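Local coordinates for proton-dependent oligopeptide transporter family protein (Xanthomonas campestris, PDB 6EI3) that probably carries di- and tripeptides across the inner membrane in company with protons, as a member of the POT family within the Major Facilitator Superfamily, at residues V314-G317 and R318-M322; C13-F16 and S17-M21; Q424-P427 and S428-G431; G66-A69 and D70-G74. One frame throughout, in Å; residues are numbered along the deposited sequence.

The four contacts follow one another along the chain as interactions 2, 4, 1 and 3. Interaction 2 lies within helix 4-22 and interaction 4 within helix 62-95, so both belong to the first half of this Major Facilitator Superfamily fold. Interactions 1 and 3 come in the second half, at the end of helix 312-317 and the start of helix 430-456. Interactions 3 and 4, both on the surface, have centres about 19 Å apart; their nearest atoms are about 7 Å apart and do not touch. Interaction 1 lies across the chain's centre from both, about 43 Å and 44 Å away between centres. Interactions 1 and 2 are buried, and motif-bearing interaction 2 is closest to the chain's centre, about 15 Å away.

Interaction 1: V314-G317 and R318-M322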
ATOM      1  N   VAL A 314      14.267  -4.871   8.788  1.00 22.21           N
ATOM      2  CA  VAL A 314      14.717  -4.202  10.027  1.00 22.44           C
ATOM      3  C   VAL A 314      15.234  -5.247  11.007  1.00 28.92           C
ATOM      4  O   VAL A 314      16.314  -5.068  11.585  1.00 30.00           O
ATOM      5  CB  VAL A 314      13.633  -3.281  10.662  1.00 24.84           C
ATOM      6  CG1 VAL A 314      14.036  -2.846  12.066  1.00 24.64           C
ATOM      7  CG2 VAL A 314      13.363  -2.060   9.782  1.00 23.41           C
ATOM      8  N   LEU A 315      14.475  -6.352  11.169  1.00 25.96           N
ATOM      9  CA  LEU A 315      14.823  -7.455  12.068  1.00 26.05           C
ATOM     10  C   LEU A 315      16.143  -8.089  11.659  1.00 29.94           C
ATOM     11  O   LEU A 315      16.906  -8.499  12.518  1.00 31.03           O
ATOM     12  CB  LEU A 315      13.697  -8.499  12.108  1.00 26.18           C
ATOM     13  CG  LEU A 315      12.397  -8.023  12.762  1.00 31.34           C
ATOM     14  CD1 LEU A 315      11.238  -8.974  12.470  1.00 31.74           C
ATOM     15  CD2 LEU A 315      12.582  -7.734  14.288  1.00 30.47           C
ATOM     16  N   GLN A 316      16.411  -8.169  10.349  1.00 25.38           N
ATOM     17  CA  GLN A 316      17.689  -8.659   9.834  1.00 25.67           C
ATOM     18  C   GLN A 316      18.777  -7.637  10.186  1.00 27.15           C
ATOM     19  O   GLN A 316      19.802  -8.010  10.741  1.00 26.10           O
ATOM     20  CB  GLN A 316      17.649  -8.865   8.302  1.00 26.52           C
ATOM     21  CG  GLN A 316      18.991  -9.363   7.760  1.00 29.45           C
ATOM     22  CD  GLN A 316      19.020  -9.519   6.266  1.00 34.41           C
ATOM     23  OE1 GLN A 316      19.009  -8.546   5.521  1.00 28.02           O
ATOM     24  NE2 GLN A 316      19.154 -10.741   5.806  1.00 25.91           N
ATOM     25  N   GLY A 317      18.533  -6.366   9.860  1.00 24.59           N
ATOM     26  CA  GLY A 317      19.466  -5.266  10.098  1.00 24.32           C
ATOM     27  C   GLY A 317      20.018  -5.197  11.512  1.00 29.02           C
ATOM     28  O   GLY A 317      21.209  -4.947  11.708  1.00 27.89           O
ATOM     29  N   ARG A 318      19.157  -5.462  12.509  1.00 26.99           N
ATOM     30  CA  ARG A 318      19.491  -5.442  13.942  1.00 28.26           C
ATOM     31  C   ARG A 318      20.615  -6.408  14.309  1.00 34.04           C
ATOM     32  O   ARG A 318      21.333  -6.146  15.262  1.00 35.53           O
ATOM     33  CB  ARG A 318      18.246  -5.776  14.781  1.00 30.37           C
ATOM     34  CG  ARG A 318      17.198  -4.651  14.817  1.00 37.25           C
ATOM     35  CD  ARG A 318      16.076  -4.997  15.792  1.00 42.35           C
ATOM     36  NE  ARG A 318      16.529  -4.970  17.190  1.00 43.74           N
ATOM     37  CZ  ARG A 318      16.605  -6.037  17.981  1.00 53.79           C
ATOM     38  NH1 ARG A 318      16.229  -7.232  17.539  1.00 40.62           N
ATOM     39  NH2 ARG A 318      17.025  -5.912  19.228  1.00 44.65           N
ATOM     40  N   GLU A 319      20.754  -7.524  13.573  1.00 30.71           N
ATOM     41  CA  GLU A 319      21.785  -8.532  13.825  1.00 32.33           C
ATOM     42  C   GLU A 319      23.052  -8.306  12.987  1.00 34.58           C
ATOM     43  O   GLU A 319      23.975  -9.100  13.057  1.00 35.44           O
ATOM     44  CB  GLU A 319      21.224  -9.951  13.598  1.00 34.23           C
ATOM     45  CG  GLU A 319      19.959 -10.267  14.390  1.00 51.57           C
ATOM     46  CD  GLU A 319      20.035 -10.153  15.902  1.00 82.42           C
ATOM     47  OE1 GLU A 319      21.022 -10.651  16.494  1.00 81.04           O
ATOM     48  OE2 GLU A 319      19.091  -9.583  16.498  1.00 77.84           O
ATOM     49  N   MET A 320      23.087  -7.243  12.185  1.00 29.94           N
ATOM     50  CA  MET A 320      24.236  -6.955  11.325  1.00 29.76           C
ATOM     51  C   MET A 320      25.230  -5.991  11.995  1.00 33.97           C
ATOM     52  O   MET A 320      24.851  -5.313  12.940  1.00 32.25           O
ATOM     53  CB  MET A 320      23.737  -6.419   9.975  1.00 30.34           C
ATOM     54  CG  MET A 320      22.882  -7.439   9.241  1.00 31.78           C
ATOM     55  SD  MET A 320      22.196  -6.817   7.702  1.00 34.28           S
ATOM     56  CE  MET A 320      23.597  -7.165   6.573  1.00 31.68           C
ATOM     57  N   ARG A 321      26.497  -5.947  11.536  1.00 31.87           N
ATOM     58  CA  ARG A 321      27.499  -5.038  12.127  1.00 32.74           C
ATOM     59  C   ARG A 321      27.230  -3.597  11.705  1.00 34.88           C
ATOM     60  O   ARG A 321      26.867  -3.333  10.562  1.00 33.47           O
ATOM     61  CB  ARG A 321      28.932  -5.403  11.707  1.00 36.48           C
ATOM     62  CG  ARG A 321      29.416  -6.795  12.084  1.00 49.68           C
ATOM     63  CD  ARG A 321      30.934  -6.891  11.939  1.00 70.63           C
ATOM     64  NE  ARG A 321      31.401  -6.745  10.552  1.00 81.50           N
ATOM     65  CZ  ARG A 321      32.010  -5.665  10.063  1.00 92.08           C
ATOM     66  NH1 ARG A 321      32.226  -4.606  10.838  1.00 76.69           N
ATOM     67  NH2 ARG A 321      32.400  -5.632   8.796  1.00 77.09           N
ATOM     68  N   MET A 322      27.429  -2.663  12.624  1.00 32.35           N
ATOM     69  CA  MET A 322      27.208  -1.237  12.377  1.00 30.31           C
ATOM     70  C   MET A 322      27.924  -0.411  13.450  1.00 34.98           C
ATOM     71  O   MET A 322      28.176  -0.947  14.533  1.00 33.87           O
ATOM     72  CB  MET A 322      25.688  -0.921  12.376  1.00 30.74           C
ATOM     73  CG  MET A 322      25.026  -1.001  13.750  1.00 33.35           C
ATOM     74  SD  MET A 322      23.233  -0.880  13.625  1.00 34.74           S
ATOM     75  CE  MET A 322      22.862  -2.482  13.037  1.00 31.62           C
TER
HETATM   76  O   HOH W   1      16.409  -8.615  15.104  1.00 40.08           O
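Leu315 O and Arg318 NH1 share one water. It donates to Leu315 O from 2.6 Å away. As an acceptor it lies 2.8 Å from Arg318 NH1. The same water gives its second proton to Glu319 OE2, so three groups hold it. Arg318 reaches it because its chain bends at chi3 (69°). Glu319, also bent, brings its carboxylate to the same place; between Arg318 NH1 and Glu319 OE2, 3.8 Å apart, the attraction is a long one of charges only, the oxygen standing well out of the guanidinium plane. This is the C-terminal end of helix 312-317, where the alpha-helical bond from Arg318 N to Val314 O (3.0 Å) gives way to a type I turn, Gly317 to Met320, closed by Met320 N on Gly317 O. A bond from Glu319 N to Gln316 O spans the step between them. A positive side chain suits such a place, since the carbonyls at a helix end would be expected to favour it. Gly317 lets the chain turn with little bulk: Met320 SD lies 3.9 Å from Gly317 CA, and Met320 CG packs on Gln316 O. Met322 CE comes 3.3 Å from Gly317 O. The extended Gln316 stem crosses Met320 at a slant, Gln316 CG 4.1 Å from Met320 SD, and the Gln316 amide is hydrogen-bonded to Val381 O, Gln385 and Gln399. Leu315 packs on helices 25-30 and 40-60, and Met320 on Ile384 and Met388 of helix 363-389.

Interaction 2: C13-F16 and S17-M21; sequences CERF and SFYGM
Arg15 and Phe18 run alongside each other in the same direction on helix 4-22, with guanidinium and ring planes only 22° apart. The nearest approach is Arg15 NH2 to Phe18 CG, 3.4 Å, at the root of the ring. Tyr19, one residue further on, crosses Arg15 at a slant, its ring plane 65° from the guanidinium, and takes Phe18 CD2 over the centre of one face. Arg15 NH1 passes near Tyr19 CE2 (3.8 Å), and a water bridges Arg15 NH1 (2.8 Å) and Tyr19 OH (2.7 Å). What fixes the guanidinium is Glu14, gripped side-on in a bidentate salt bridge: Arg15 NE reaches Glu14 OE1 at 2.8 Å, and Arg15 NH2 reaches Glu14 OE2 at 2.8 Å in a nearly straight bond on the syn lone pair. Such a pair leaves the guanidinium little freedom to rotate. Arginine can reach it because the chain folds back at chi2 (-75°) and chi3, while Glu14 bends to meet it. Glu14 OE2 is also hydrogen-bonded to Tyr86 OH of helix 62-95. The backbone below is regular: Phe18 N bonds to Glu14 O, Tyr19 N to Arg15 O at 3.1 Å, and Gly20 N to Phe16 O. Ser17 OG hydrogen-bonds to Pro175 O of helix 168-188, a small polar group suited to close helix packing, and Phe16 packs on Leu178 and Phe154. Glu14, Arg15 and Phe16 match the end of the ExxERF motif on the first transmembrane helix of POT transporters, which is thought to couple proton movement to peptide transport.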
ATOM      1  N   CYS A  13       3.787  17.742   7.110  1.00 26.04           N
ATOM      2  CA  CYS A  13       3.805  17.273   8.502  1.00 26.04           C
ATOM      3  C   CYS A  13       3.210  15.894   8.665  1.00 29.39           C
ATOM      4  O   CYS A  13       3.817  15.075   9.362  1.00 29.22           O
ATOM      5  CB  CYS A  13       3.153  18.282   9.436  1.00 26.89           C
ATOM      6  SG  CYS A  13       3.951  19.899   9.434  1.00 31.61           S
ATOM      7  N   GLU A  14       2.057  15.611   7.999  1.00 24.23           N
ATOM      8  CA  GLU A  14       1.414  14.296   8.094  1.00 23.74           C
ATOM      9  C   GLU A  14       2.294  13.179   7.509  1.00 26.48           C
ATOM     10  O   GLU A  14       2.366  12.110   8.091  1.00 25.27           O
ATOM     11  CB  GLU A  14      -0.002  14.303   7.454  1.00 25.10           C
ATOM     12  CG  GLU A  14      -0.755  12.973   7.557  1.00 31.47           C
ATOM     13  CD  GLU A  14      -0.390  11.893   6.552  1.00 38.36           C
ATOM     14  OE1 GLU A  14       0.069  12.251   5.450  1.00 33.70           O
ATOM     15  OE2 GLU A  14      -0.529  10.689   6.869  1.00 34.61           O
ATOM     16  N   ARG A  15       2.941  13.412   6.362  1.00 24.59           N
ATOM     17  CA  ARG A  15       3.785  12.394   5.737  1.00 23.81           C
ATOM     18  C   ARG A  15       5.032  12.112   6.570  1.00 28.02           C
ATOM     19  O   ARG A  15       5.410  10.952   6.721  1.00 27.04           O
ATOM     20  CB  ARG A  15       4.154  12.751   4.268  1.00 22.58           C
ATOM     21  CG  ARG A  15       2.967  12.677   3.260  1.00 30.46           C
ATOM     22  CD  ARG A  15       2.542  11.258   2.859  1.00 30.10           C
ATOM     23  NE  ARG A  15       1.700  10.655   3.898  1.00 32.20           N
ATOM     24  CZ  ARG A  15       1.499   9.355   4.076  1.00 40.20           C
ATOM     25  NH1 ARG A  15       2.054   8.470   3.252  1.00 31.74           N
ATOM     26  NH2 ARG A  15       0.738   8.927   5.079  1.00 25.02           N
ATOM     27  N   PHE A  16       5.670  13.161   7.103  1.00 25.14           N
ATOM     28  CA  PHE A  16       6.861  12.976   7.932  1.00 26.50           C
ATOM     29  C   PHE A  16       6.462  12.158   9.173  1.00 30.87           C
ATOM     30  O   PHE A  16       7.163  11.217   9.551  1.00 30.91           O
ATOM     31  CB  PHE A  16       7.487  14.330   8.332  1.00 29.55           C
ATOM     32  CG  PHE A  16       8.816  14.209   9.063  1.00 32.73           C
ATOM     33  CD1 PHE A  16       8.863  13.841  10.402  1.00 36.95           C
ATOM     34  CD2 PHE A  16      10.015  14.469   8.411  1.00 36.21           C
ATOM     35  CE1 PHE A  16      10.091  13.739  11.083  1.00 37.94           C
ATOM     36  CE2 PHE A  16      11.238  14.371   9.092  1.00 39.83           C
ATOM     37  CZ  PHE A  16      11.265  14.000  10.419  1.00 37.66           C
ATOM     38  N   SER A  17       5.324  12.519   9.781  1.00 27.36           N
ATOM     39  CA  SER A  17       4.770  11.862  10.956  1.00 27.85           C
ATOM     40  C   SER A  17       4.479  10.371  10.696  1.00 29.91           C
ATOM     41  O   SER A  17       4.850   9.516  11.503  1.00 29.80           O
ATOM     42  CB  SER A  17       3.503  12.586  11.396  1.00 32.78           C
ATOM     43  OG  SER A  17       2.870  11.929  12.476  1.00 46.75           O
ATOM     44  N   PHE A  18       3.825  10.066   9.577  1.00 25.32           N
ATOM     45  CA  PHE A  18       3.469   8.688   9.235  1.00 23.69           C
ATOM     46  C   PHE A  18       4.703   7.825   9.109  1.00 26.68           C
ATOM     47  O   PHE A  18       4.777   6.789   9.755  1.00 24.50           O
ATOM     48  CB  PHE A  18       2.639   8.616   7.938  1.00 23.99           C
ATOM     49  CG  PHE A  18       2.303   7.187   7.560  1.00 23.33           C
ATOM     50  CD1 PHE A  18       1.203   6.544   8.118  1.00 24.97           C
ATOM     51  CD2 PHE A  18       3.116   6.471   6.683  1.00 23.09           C
ATOM     52  CE1 PHE A  18       0.930   5.200   7.816  1.00 26.36           C
ATOM     53  CE2 PHE A  18       2.829   5.137   6.362  1.00 25.51           C
ATOM     54  CZ  PHE A  18       1.741   4.508   6.935  1.00 24.62           C
ATOM     55  N   TYR A  19       5.653   8.235   8.253  1.00 23.93           N
ATOM     56  CA  TYR A  19       6.872   7.459   8.028  1.00 24.63           C
ATOM     57  C   TYR A  19       7.701   7.325   9.292  1.00 28.34           C
ATOM     58  O   TYR A  19       8.288   6.275   9.530  1.00 25.24           O
ATOM     59  CB  TYR A  19       7.687   8.066   6.880  1.00 25.99           C
ATOM     60  CG  TYR A  19       7.057   7.786   5.531  1.00 28.86           C
ATOM     61  CD1 TYR A  19       7.046   6.500   5.001  1.00 32.09           C
ATOM     62  CD2 TYR A  19       6.456   8.800   4.794  1.00 30.08           C
ATOM     63  CE1 TYR A  19       6.460   6.232   3.761  1.00 35.98           C
ATOM     64  CE2 TYR A  19       5.878   8.550   3.549  1.00 31.51           C
ATOM     65  CZ  TYR A  19       5.880   7.261   3.038  1.00 42.50           C
ATOM     66  OH  TYR A  19       5.326   6.998   1.809  1.00 47.97           O
ATOM     67  N   GLY A  20       7.721   8.400  10.081  1.00 26.91           N
ATOM     68  CA  GLY A  20       8.413   8.477  11.361  1.00 27.57           C
ATOM     69  C   GLY A  20       7.918   7.424  12.323  1.00 30.20           C
ATOM     70  O   GLY A  20       8.730   6.661  12.842  1.00 29.75           O
ATOM     71  N   MET A  21       6.591   7.309  12.516  1.00 28.16           N
ATOM     72  CA  MET A  21       6.093   6.267  13.420  1.00 30.38           C
ATOM     73  C   MET A  21       6.180   4.849  12.796  1.00 31.07           C
ATOM     74  O   MET A  21       6.605   3.914  13.468  1.00 31.32           O
ATOM     75  CB  MET A  21       4.685   6.591  13.995  1.00 34.84           C
ATOM     76  CG  MET A  21       3.480   6.243  13.122  1.00 41.56           C
ATOM     77  SD  MET A  21       2.952   4.492  13.043  1.00 48.62           S
ATOM     78  CE  MET A  21       3.230   3.982  14.656  1.00 45.53           C
TER
HETATM   79  O   HOH W   2       3.268   8.404   0.713  1.00 53.07           O

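Interaction 3: Q424-P427 and S428-G431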
ATOM      1  N   GLN A 424      -6.036   3.311 -19.188  1.00 33.76           N
ATOM      2  CA  GLN A 424      -6.934   2.248 -19.699  1.00 33.95           C
ATOM      3  C   GLN A 424      -8.375   2.362 -19.222  1.00 39.46           C
ATOM      4  O   GLN A 424      -9.274   1.883 -19.880  1.00 40.05           O
ATOM      5  CB  GLN A 424      -6.392   0.842 -19.308  1.00 34.05           C
ATOM      6  CG  GLN A 424      -4.933   0.586 -19.696  1.00 30.89           C
ATOM      7  CD  GLN A 424      -4.772   0.567 -21.196  1.00 35.84           C
ATOM      8  OE1 GLN A 424      -5.332  -0.281 -21.894  1.00 30.10           O
ATOM      9  NE2 GLN A 424      -4.058   1.540 -21.726  1.00 22.44           N
ATOM     10  N   ALA A 425      -8.587   2.912 -18.053  1.00 38.28           N
ATOM     11  CA  ALA A 425      -9.928   3.026 -17.487  1.00 39.13           C
ATOM     12  C   ALA A 425     -10.528   4.402 -17.837  1.00 43.72           C
ATOM     13  O   ALA A 425      -9.760   5.315 -18.155  1.00 43.06           O
ATOM     14  CB  ALA A 425      -9.837   2.854 -15.977  1.00 39.16           C
ATOM     15  N   PRO A 426     -11.870   4.599 -17.799  1.00 42.53           N
ATOM     16  CA  PRO A 426     -12.422   5.934 -18.122  1.00 43.68           C
ATOM     17  C   PRO A 426     -11.983   6.984 -17.102  1.00 50.09           C
ATOM     18  O   PRO A 426     -11.993   6.670 -15.906  1.00 50.24           O
ATOM     19  CB  PRO A 426     -13.940   5.720 -18.057  1.00 46.12           C
ATOM     20  CG  PRO A 426     -14.140   4.272 -18.106  1.00 50.03           C
ATOM     21  CD  PRO A 426     -12.948   3.645 -17.474  1.00 44.24           C
ATOM     22  N   PRO A 427     -11.559   8.208 -17.514  1.00 48.45           N
ATOM     23  CA  PRO A 427     -11.100   9.208 -16.521  1.00 48.32           C
ATOM     24  C   PRO A 427     -12.124   9.562 -15.435  1.00 54.32           C
ATOM     25  O   PRO A 427     -11.737   9.930 -14.331  1.00 53.99           O
ATOM     26  CB  PRO A 427     -10.710  10.413 -17.384  1.00 50.49           C
ATOM     27  CG  PRO A 427     -10.370   9.816 -18.704  1.00 55.17           C
ATOM     28  CD  PRO A 427     -11.398   8.727 -18.885  1.00 50.91           C
ATOM     29  N   SER A 428     -13.416   9.382 -15.723  1.00 52.39           N
ATOM     30  CA  SER A 428     -14.505   9.606 -14.775  1.00 53.35           C
ATOM     31  C   SER A 428     -14.531   8.529 -13.679  1.00 58.96           C
ATOM     32  O   SER A 428     -15.136   8.750 -12.625  1.00 59.29           O
ATOM     33  CB  SER A 428     -15.842   9.623 -15.505  1.00 57.52           C
ATOM     34  OG  SER A 428     -16.067   8.373 -16.135  1.00 69.25           O
ATOM     35  N   MET A 429     -13.903   7.361 -13.942  1.00 55.51           N
ATOM     36  CA  MET A 429     -13.830   6.233 -13.005  1.00 54.55           C
ATOM     37  C   MET A 429     -12.475   6.138 -12.274  1.00 54.71           C
ATOM     38  O   MET A 429     -12.155   5.077 -11.741  1.00 54.25           O
ATOM     39  CB  MET A 429     -14.170   4.910 -13.721  1.00 57.90           C
ATOM     40  CG  MET A 429     -15.635   4.746 -14.027  1.00 63.49           C
ATOM     41  SD  MET A 429     -16.012   3.137 -14.762  1.00 69.40           S
ATOM     42  CE  MET A 429     -17.721   3.369 -15.174  1.00 67.60           C
ATOM     43  N   LYS A 430     -11.706   7.256 -12.214  1.00 49.77           N
ATOM     44  CA  LYS A 430     -10.384   7.373 -11.572  1.00 48.07           C
ATOM     45  C   LYS A 430     -10.387   7.021 -10.079  1.00 49.82           C
ATOM     46  O   LYS A 430      -9.369   6.546  -9.554  1.00 46.43           O
ATOM     47  CB  LYS A 430      -9.820   8.791 -11.739  1.00 50.81           C
ATOM     48  CG  LYS A 430      -9.041   9.038 -13.019  1.00 72.35           C
ATOM     49  CD  LYS A 430      -8.661  10.515 -13.101  1.00 86.43           C
ATOM     50  CE  LYS A 430      -8.369  10.982 -14.502  1.00 99.11           C
ATOM     51  NZ  LYS A 430      -8.315  12.464 -14.588  1.00110.65           N
ATOM     52  N   GLY A 431     -11.509   7.310  -9.411  1.00 46.49           N
ATOM     53  CA  GLY A 431     -11.700   7.039  -7.991  1.00 45.48           C
ATOM     54  C   GLY A 431     -11.737   5.555  -7.693  1.00 48.60           C
ATOM     55  O   GLY A 431     -11.222   5.116  -6.662  1.00 48.06           O
TER
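A 3-10 turn at Pro427-Ser428, preceded by Pro426, leads from the loop after helix 400-424 into helix 430-456, and the two prolines stiffen the entry. Pro426 and Met429 touch through both backbone and side chain. Met429 N, at the N-cap position, hydrogen-bonds to Pro426 O at 2.8 Å, the donor standing 50° out of the Pro426 carbonyl plane, and the next bond, Lys430 N to Pro427 O, is weak at 3.4 Å. A proline lacks an N-H of its own, so it is well suited to a place where the chain offers carbonyls but needs no donor. The Pro426 ring and the Met429 side chain cross at a slant: Pro426 CG and CD meet the sulfur, the Pro426 CG to Met429 SD distance being 4.0 Å, while Met429 CB leans on Pro426 O. Met429 stays extended beyond CG (chi2 -176°), which lays the sulfur against the pyrrolidine ring. Lys430 lies along the other proline, its CG 3.1 Å from Pro427 O and its CE 3.8 Å from Pro427 CB, so the aliphatic stem pads the turn while the amine runs out towards the surface. Ser428 OG touches Pro426 CB at 3.9 Å. Around this turn, Met429 packs on Val286 and Leu289 of helix 281-306, with Pro426 on Leu289 too. Pro427 touches Asn502 and Arg504 of the chain's tail, and Ala425 O bonds to Asn502, tying the turn between helices 400-424 and 430-456 to both neighbours.

Interaction 4: G66-A69 and D70-G74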
ATOM      1  N   GLY A  66     -13.403   7.916   1.575  1.00 30.63           N
ATOM      2  CA  GLY A  66     -13.964   8.340   0.290  1.00 30.25           C
ATOM      3  C   GLY A  66     -15.481   8.318   0.269  1.00 35.74           C
ATOM      4  O   GLY A  66     -16.110   9.252  -0.241  1.00 34.54           O
ATOM      5  N   TRP A  67     -16.076   7.263   0.863  1.00 33.70           N
ATOM      6  CA  TRP A  67     -17.531   7.083   0.950  1.00 35.24           C
ATOM      7  C   TRP A  67     -18.152   8.172   1.820  1.00 36.58           C
ATOM      8  O   TRP A  67     -19.067   8.838   1.363  1.00 37.25           O
ATOM      9  CB  TRP A  67     -17.889   5.666   1.466  1.00 35.48           C
ATOM     10  CG  TRP A  67     -19.366   5.383   1.554  1.00 38.77           C
ATOM     11  CD1 TRP A  67     -20.230   5.197   0.511  1.00 42.68           C
ATOM     12  CD2 TRP A  67     -20.141   5.218   2.749  1.00 39.76           C
ATOM     13  NE1 TRP A  67     -21.497   4.937   0.988  1.00 43.34           N
ATOM     14  CE2 TRP A  67     -21.475   4.964   2.356  1.00 45.30           C
ATOM     15  CE3 TRP A  67     -19.843   5.283   4.120  1.00 41.62           C
ATOM     16  CZ2 TRP A  67     -22.500   4.742   3.285  1.00 46.54           C
ATOM     17  CZ3 TRP A  67     -20.860   5.077   5.038  1.00 44.58           C
ATOM     18  CH2 TRP A  67     -22.173   4.815   4.620  1.00 46.29           C
ATOM     19  N   LEU A  68     -17.628   8.392   3.044  1.00 31.53           N
ATOM     20  CA  LEU A  68     -18.147   9.438   3.940  1.00 31.49           C
ATOM     21  C   LEU A  68     -18.055  10.832   3.316  1.00 34.74           C
ATOM     22  O   LEU A  68     -19.012  11.596   3.380  1.00 33.45           O
ATOM     23  CB  LEU A  68     -17.461   9.412   5.310  1.00 30.56           C
ATOM     24  CG  LEU A  68     -17.675   8.156   6.156  1.00 34.09           C
ATOM     25  CD1 LEU A  68     -16.782   8.187   7.392  1.00 32.76           C
ATOM     26  CD2 LEU A  68     -19.168   7.986   6.545  1.00 38.14           C
ATOM     27  N   ALA A  69     -16.923  11.135   2.676  1.00 30.92           N
ATOM     28  CA  ALA A  69     -16.710  12.433   2.023  1.00 31.02           C
ATOM     29  C   ALA A  69     -17.640  12.626   0.817  1.00 37.67           C
ATOM     30  O   ALA A  69     -18.311  13.645   0.733  1.00 37.49           O
ATOM     31  CB  ALA A  69     -15.251  12.581   1.601  1.00 29.44           C
ATOM     32  N   ASP A  70     -17.691  11.647  -0.098  1.00 36.33           N
ATOM     33  CA  ASP A  70     -18.496  11.740  -1.312  1.00 37.39           C
ATOM     34  C   ASP A  70     -19.983  11.641  -1.110  1.00 41.53           C
ATOM     35  O   ASP A  70     -20.727  12.163  -1.940  1.00 40.33           O
ATOM     36  CB  ASP A  70     -18.059  10.708  -2.362  1.00 39.17           C
ATOM     37  CG  ASP A  70     -16.684  10.973  -2.945  1.00 55.93           C
ATOM     38  OD1 ASP A  70     -16.210  12.136  -2.857  1.00 57.48           O
ATOM     39  OD2 ASP A  70     -16.088  10.029  -3.504  1.00 63.72           O
ATOM     40  N   ARG A  71     -20.432  10.958  -0.056  1.00 37.63           N
ATOM     41  CA  ARG A  71     -21.868  10.756   0.106  1.00 38.44           C
ATOM     42  C   ARG A  71     -22.474  11.571   1.219  1.00 41.59           C
ATOM     43  O   ARG A  71     -23.695  11.691   1.240  1.00 42.03           O
ATOM     44  CB  ARG A  71     -22.221   9.253   0.259  1.00 37.43           C
ATOM     45  CG  ARG A  71     -21.832   8.405  -0.961  1.00 50.59           C
ATOM     46  CD  ARG A  71     -22.749   8.612  -2.163  1.00 61.06           C
ATOM     47  NE  ARG A  71     -22.034   8.506  -3.439  1.00 70.58           N
ATOM     48  CZ  ARG A  71     -21.837   9.515  -4.288  1.00 85.78           C
ATOM     49  NH1 ARG A  71     -22.295  10.733  -4.007  1.00 67.02           N
ATOM     50  NH2 ARG A  71     -21.186   9.314  -5.426  1.00 75.00           N
ATOM     51  N   PHE A  72     -21.668  12.149   2.133  1.00 36.25           N
ATOM     52  CA  PHE A  72     -22.282  12.903   3.227  1.00 36.99           C
ATOM     53  C   PHE A  72     -21.651  14.239   3.609  1.00 38.81           C
ATOM     54  O   PHE A  72     -22.377  15.224   3.745  1.00 38.10           O
ATOM     55  CB  PHE A  72     -22.369  12.038   4.514  1.00 39.17           C
ATOM     56  CG  PHE A  72     -23.054  10.699   4.364  1.00 42.06           C
ATOM     57  CD1 PHE A  72     -24.440  10.609   4.306  1.00 47.56           C
ATOM     58  CD2 PHE A  72     -22.311   9.529   4.250  1.00 44.10           C
ATOM     59  CE1 PHE A  72     -25.074   9.367   4.142  1.00 49.51           C
ATOM     60  CE2 PHE A  72     -22.943   8.287   4.099  1.00 47.96           C
ATOM     61  CZ  PHE A  72     -24.320   8.214   4.045  1.00 47.55           C
ATOM     62  N   PHE A  73     -20.333  14.268   3.891  1.00 32.88           N
ATOM     63  CA  PHE A  73     -19.770  15.447   4.517  1.00 32.62           C
ATOM     64  C   PHE A  73     -18.861  16.331   3.697  1.00 34.06           C
ATOM     65  O   PHE A  73     -18.493  17.400   4.184  1.00 33.92           O
ATOM     66  CB  PHE A  73     -19.018  15.030   5.793  1.00 33.87           C
ATOM     67  CG  PHE A  73     -19.759  14.060   6.686  1.00 36.48           C
ATOM     68  CD1 PHE A  73     -20.881  14.462   7.400  1.00 40.94           C
ATOM     69  CD2 PHE A  73     -19.289  12.761   6.870  1.00 39.57           C
ATOM     70  CE1 PHE A  73     -21.540  13.575   8.261  1.00 42.77           C
ATOM     71  CE2 PHE A  73     -19.956  11.871   7.724  1.00 42.47           C
ATOM     72  CZ  PHE A  73     -21.068  12.287   8.419  1.00 41.35           C
ATOM     73  N   GLY A  74     -18.457  15.900   2.516  1.00 28.03           N
ATOM     74  CA  GLY A  74     -17.486  16.680   1.762  1.00 27.84           C
ATOM     75  C   GLY A  74     -16.095  16.393   2.316  1.00 29.56           C
ATOM     76  O   GLY A  74     -15.955  15.843   3.408  1.00 28.64           O
TER
HETATM   77  O   HOH W   3     -16.783  14.693  -1.484  1.00 40.99           O
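One face of the Trp67 indole takes the edge of Phe72 in a T-shaped stack. The ring planes stand at 84°, with centroids 5.1 Å apart, and Phe72 CE2 comes 3.6 Å from Trp67 CH2. The Phe72 ring carries Arg71 CB over one of its own faces, and a face of Phe73 has Phe72 CB above its centre. With CG anti to the backbone N (chi1 -179°), Trp67 brings that indole face to Phe72. Leu68 lies against both phenyl rings, its CD2 4.2 Å from Phe72 CD2, and its CB close to Phe73. Beneath, the helix widens into a pi-type turn at 70-73: Leu68 O accepts from both Phe72 N and Phe73 N, and Ala69 O takes Gly74 N at 2.9 Å, a bond reaching five residues. The Gly66, Asp70, Arg71 and Gly74 pattern resembles motif A of the Major Facilitator Superfamily, which in this superfamily lies between the second and third transmembrane helices. Asp70 N is bonded to Gly66 O at 2.9 Å, and Asp70 CB lies 3.2 Å from Gly66 O. Gly74 suits its place because its positive phi, 80°, is one that a side chain would crowd against the preceding carbonyl. Arg71 CG packs near Trp67 CD1, 3.9 Å away, and the chain then leads off so that Arg71 NH1 bonds to Pro199 O. Gly74 O accepts from Thr78 OG1, and Trp67, Phe72 and Phe73 lie on the surface.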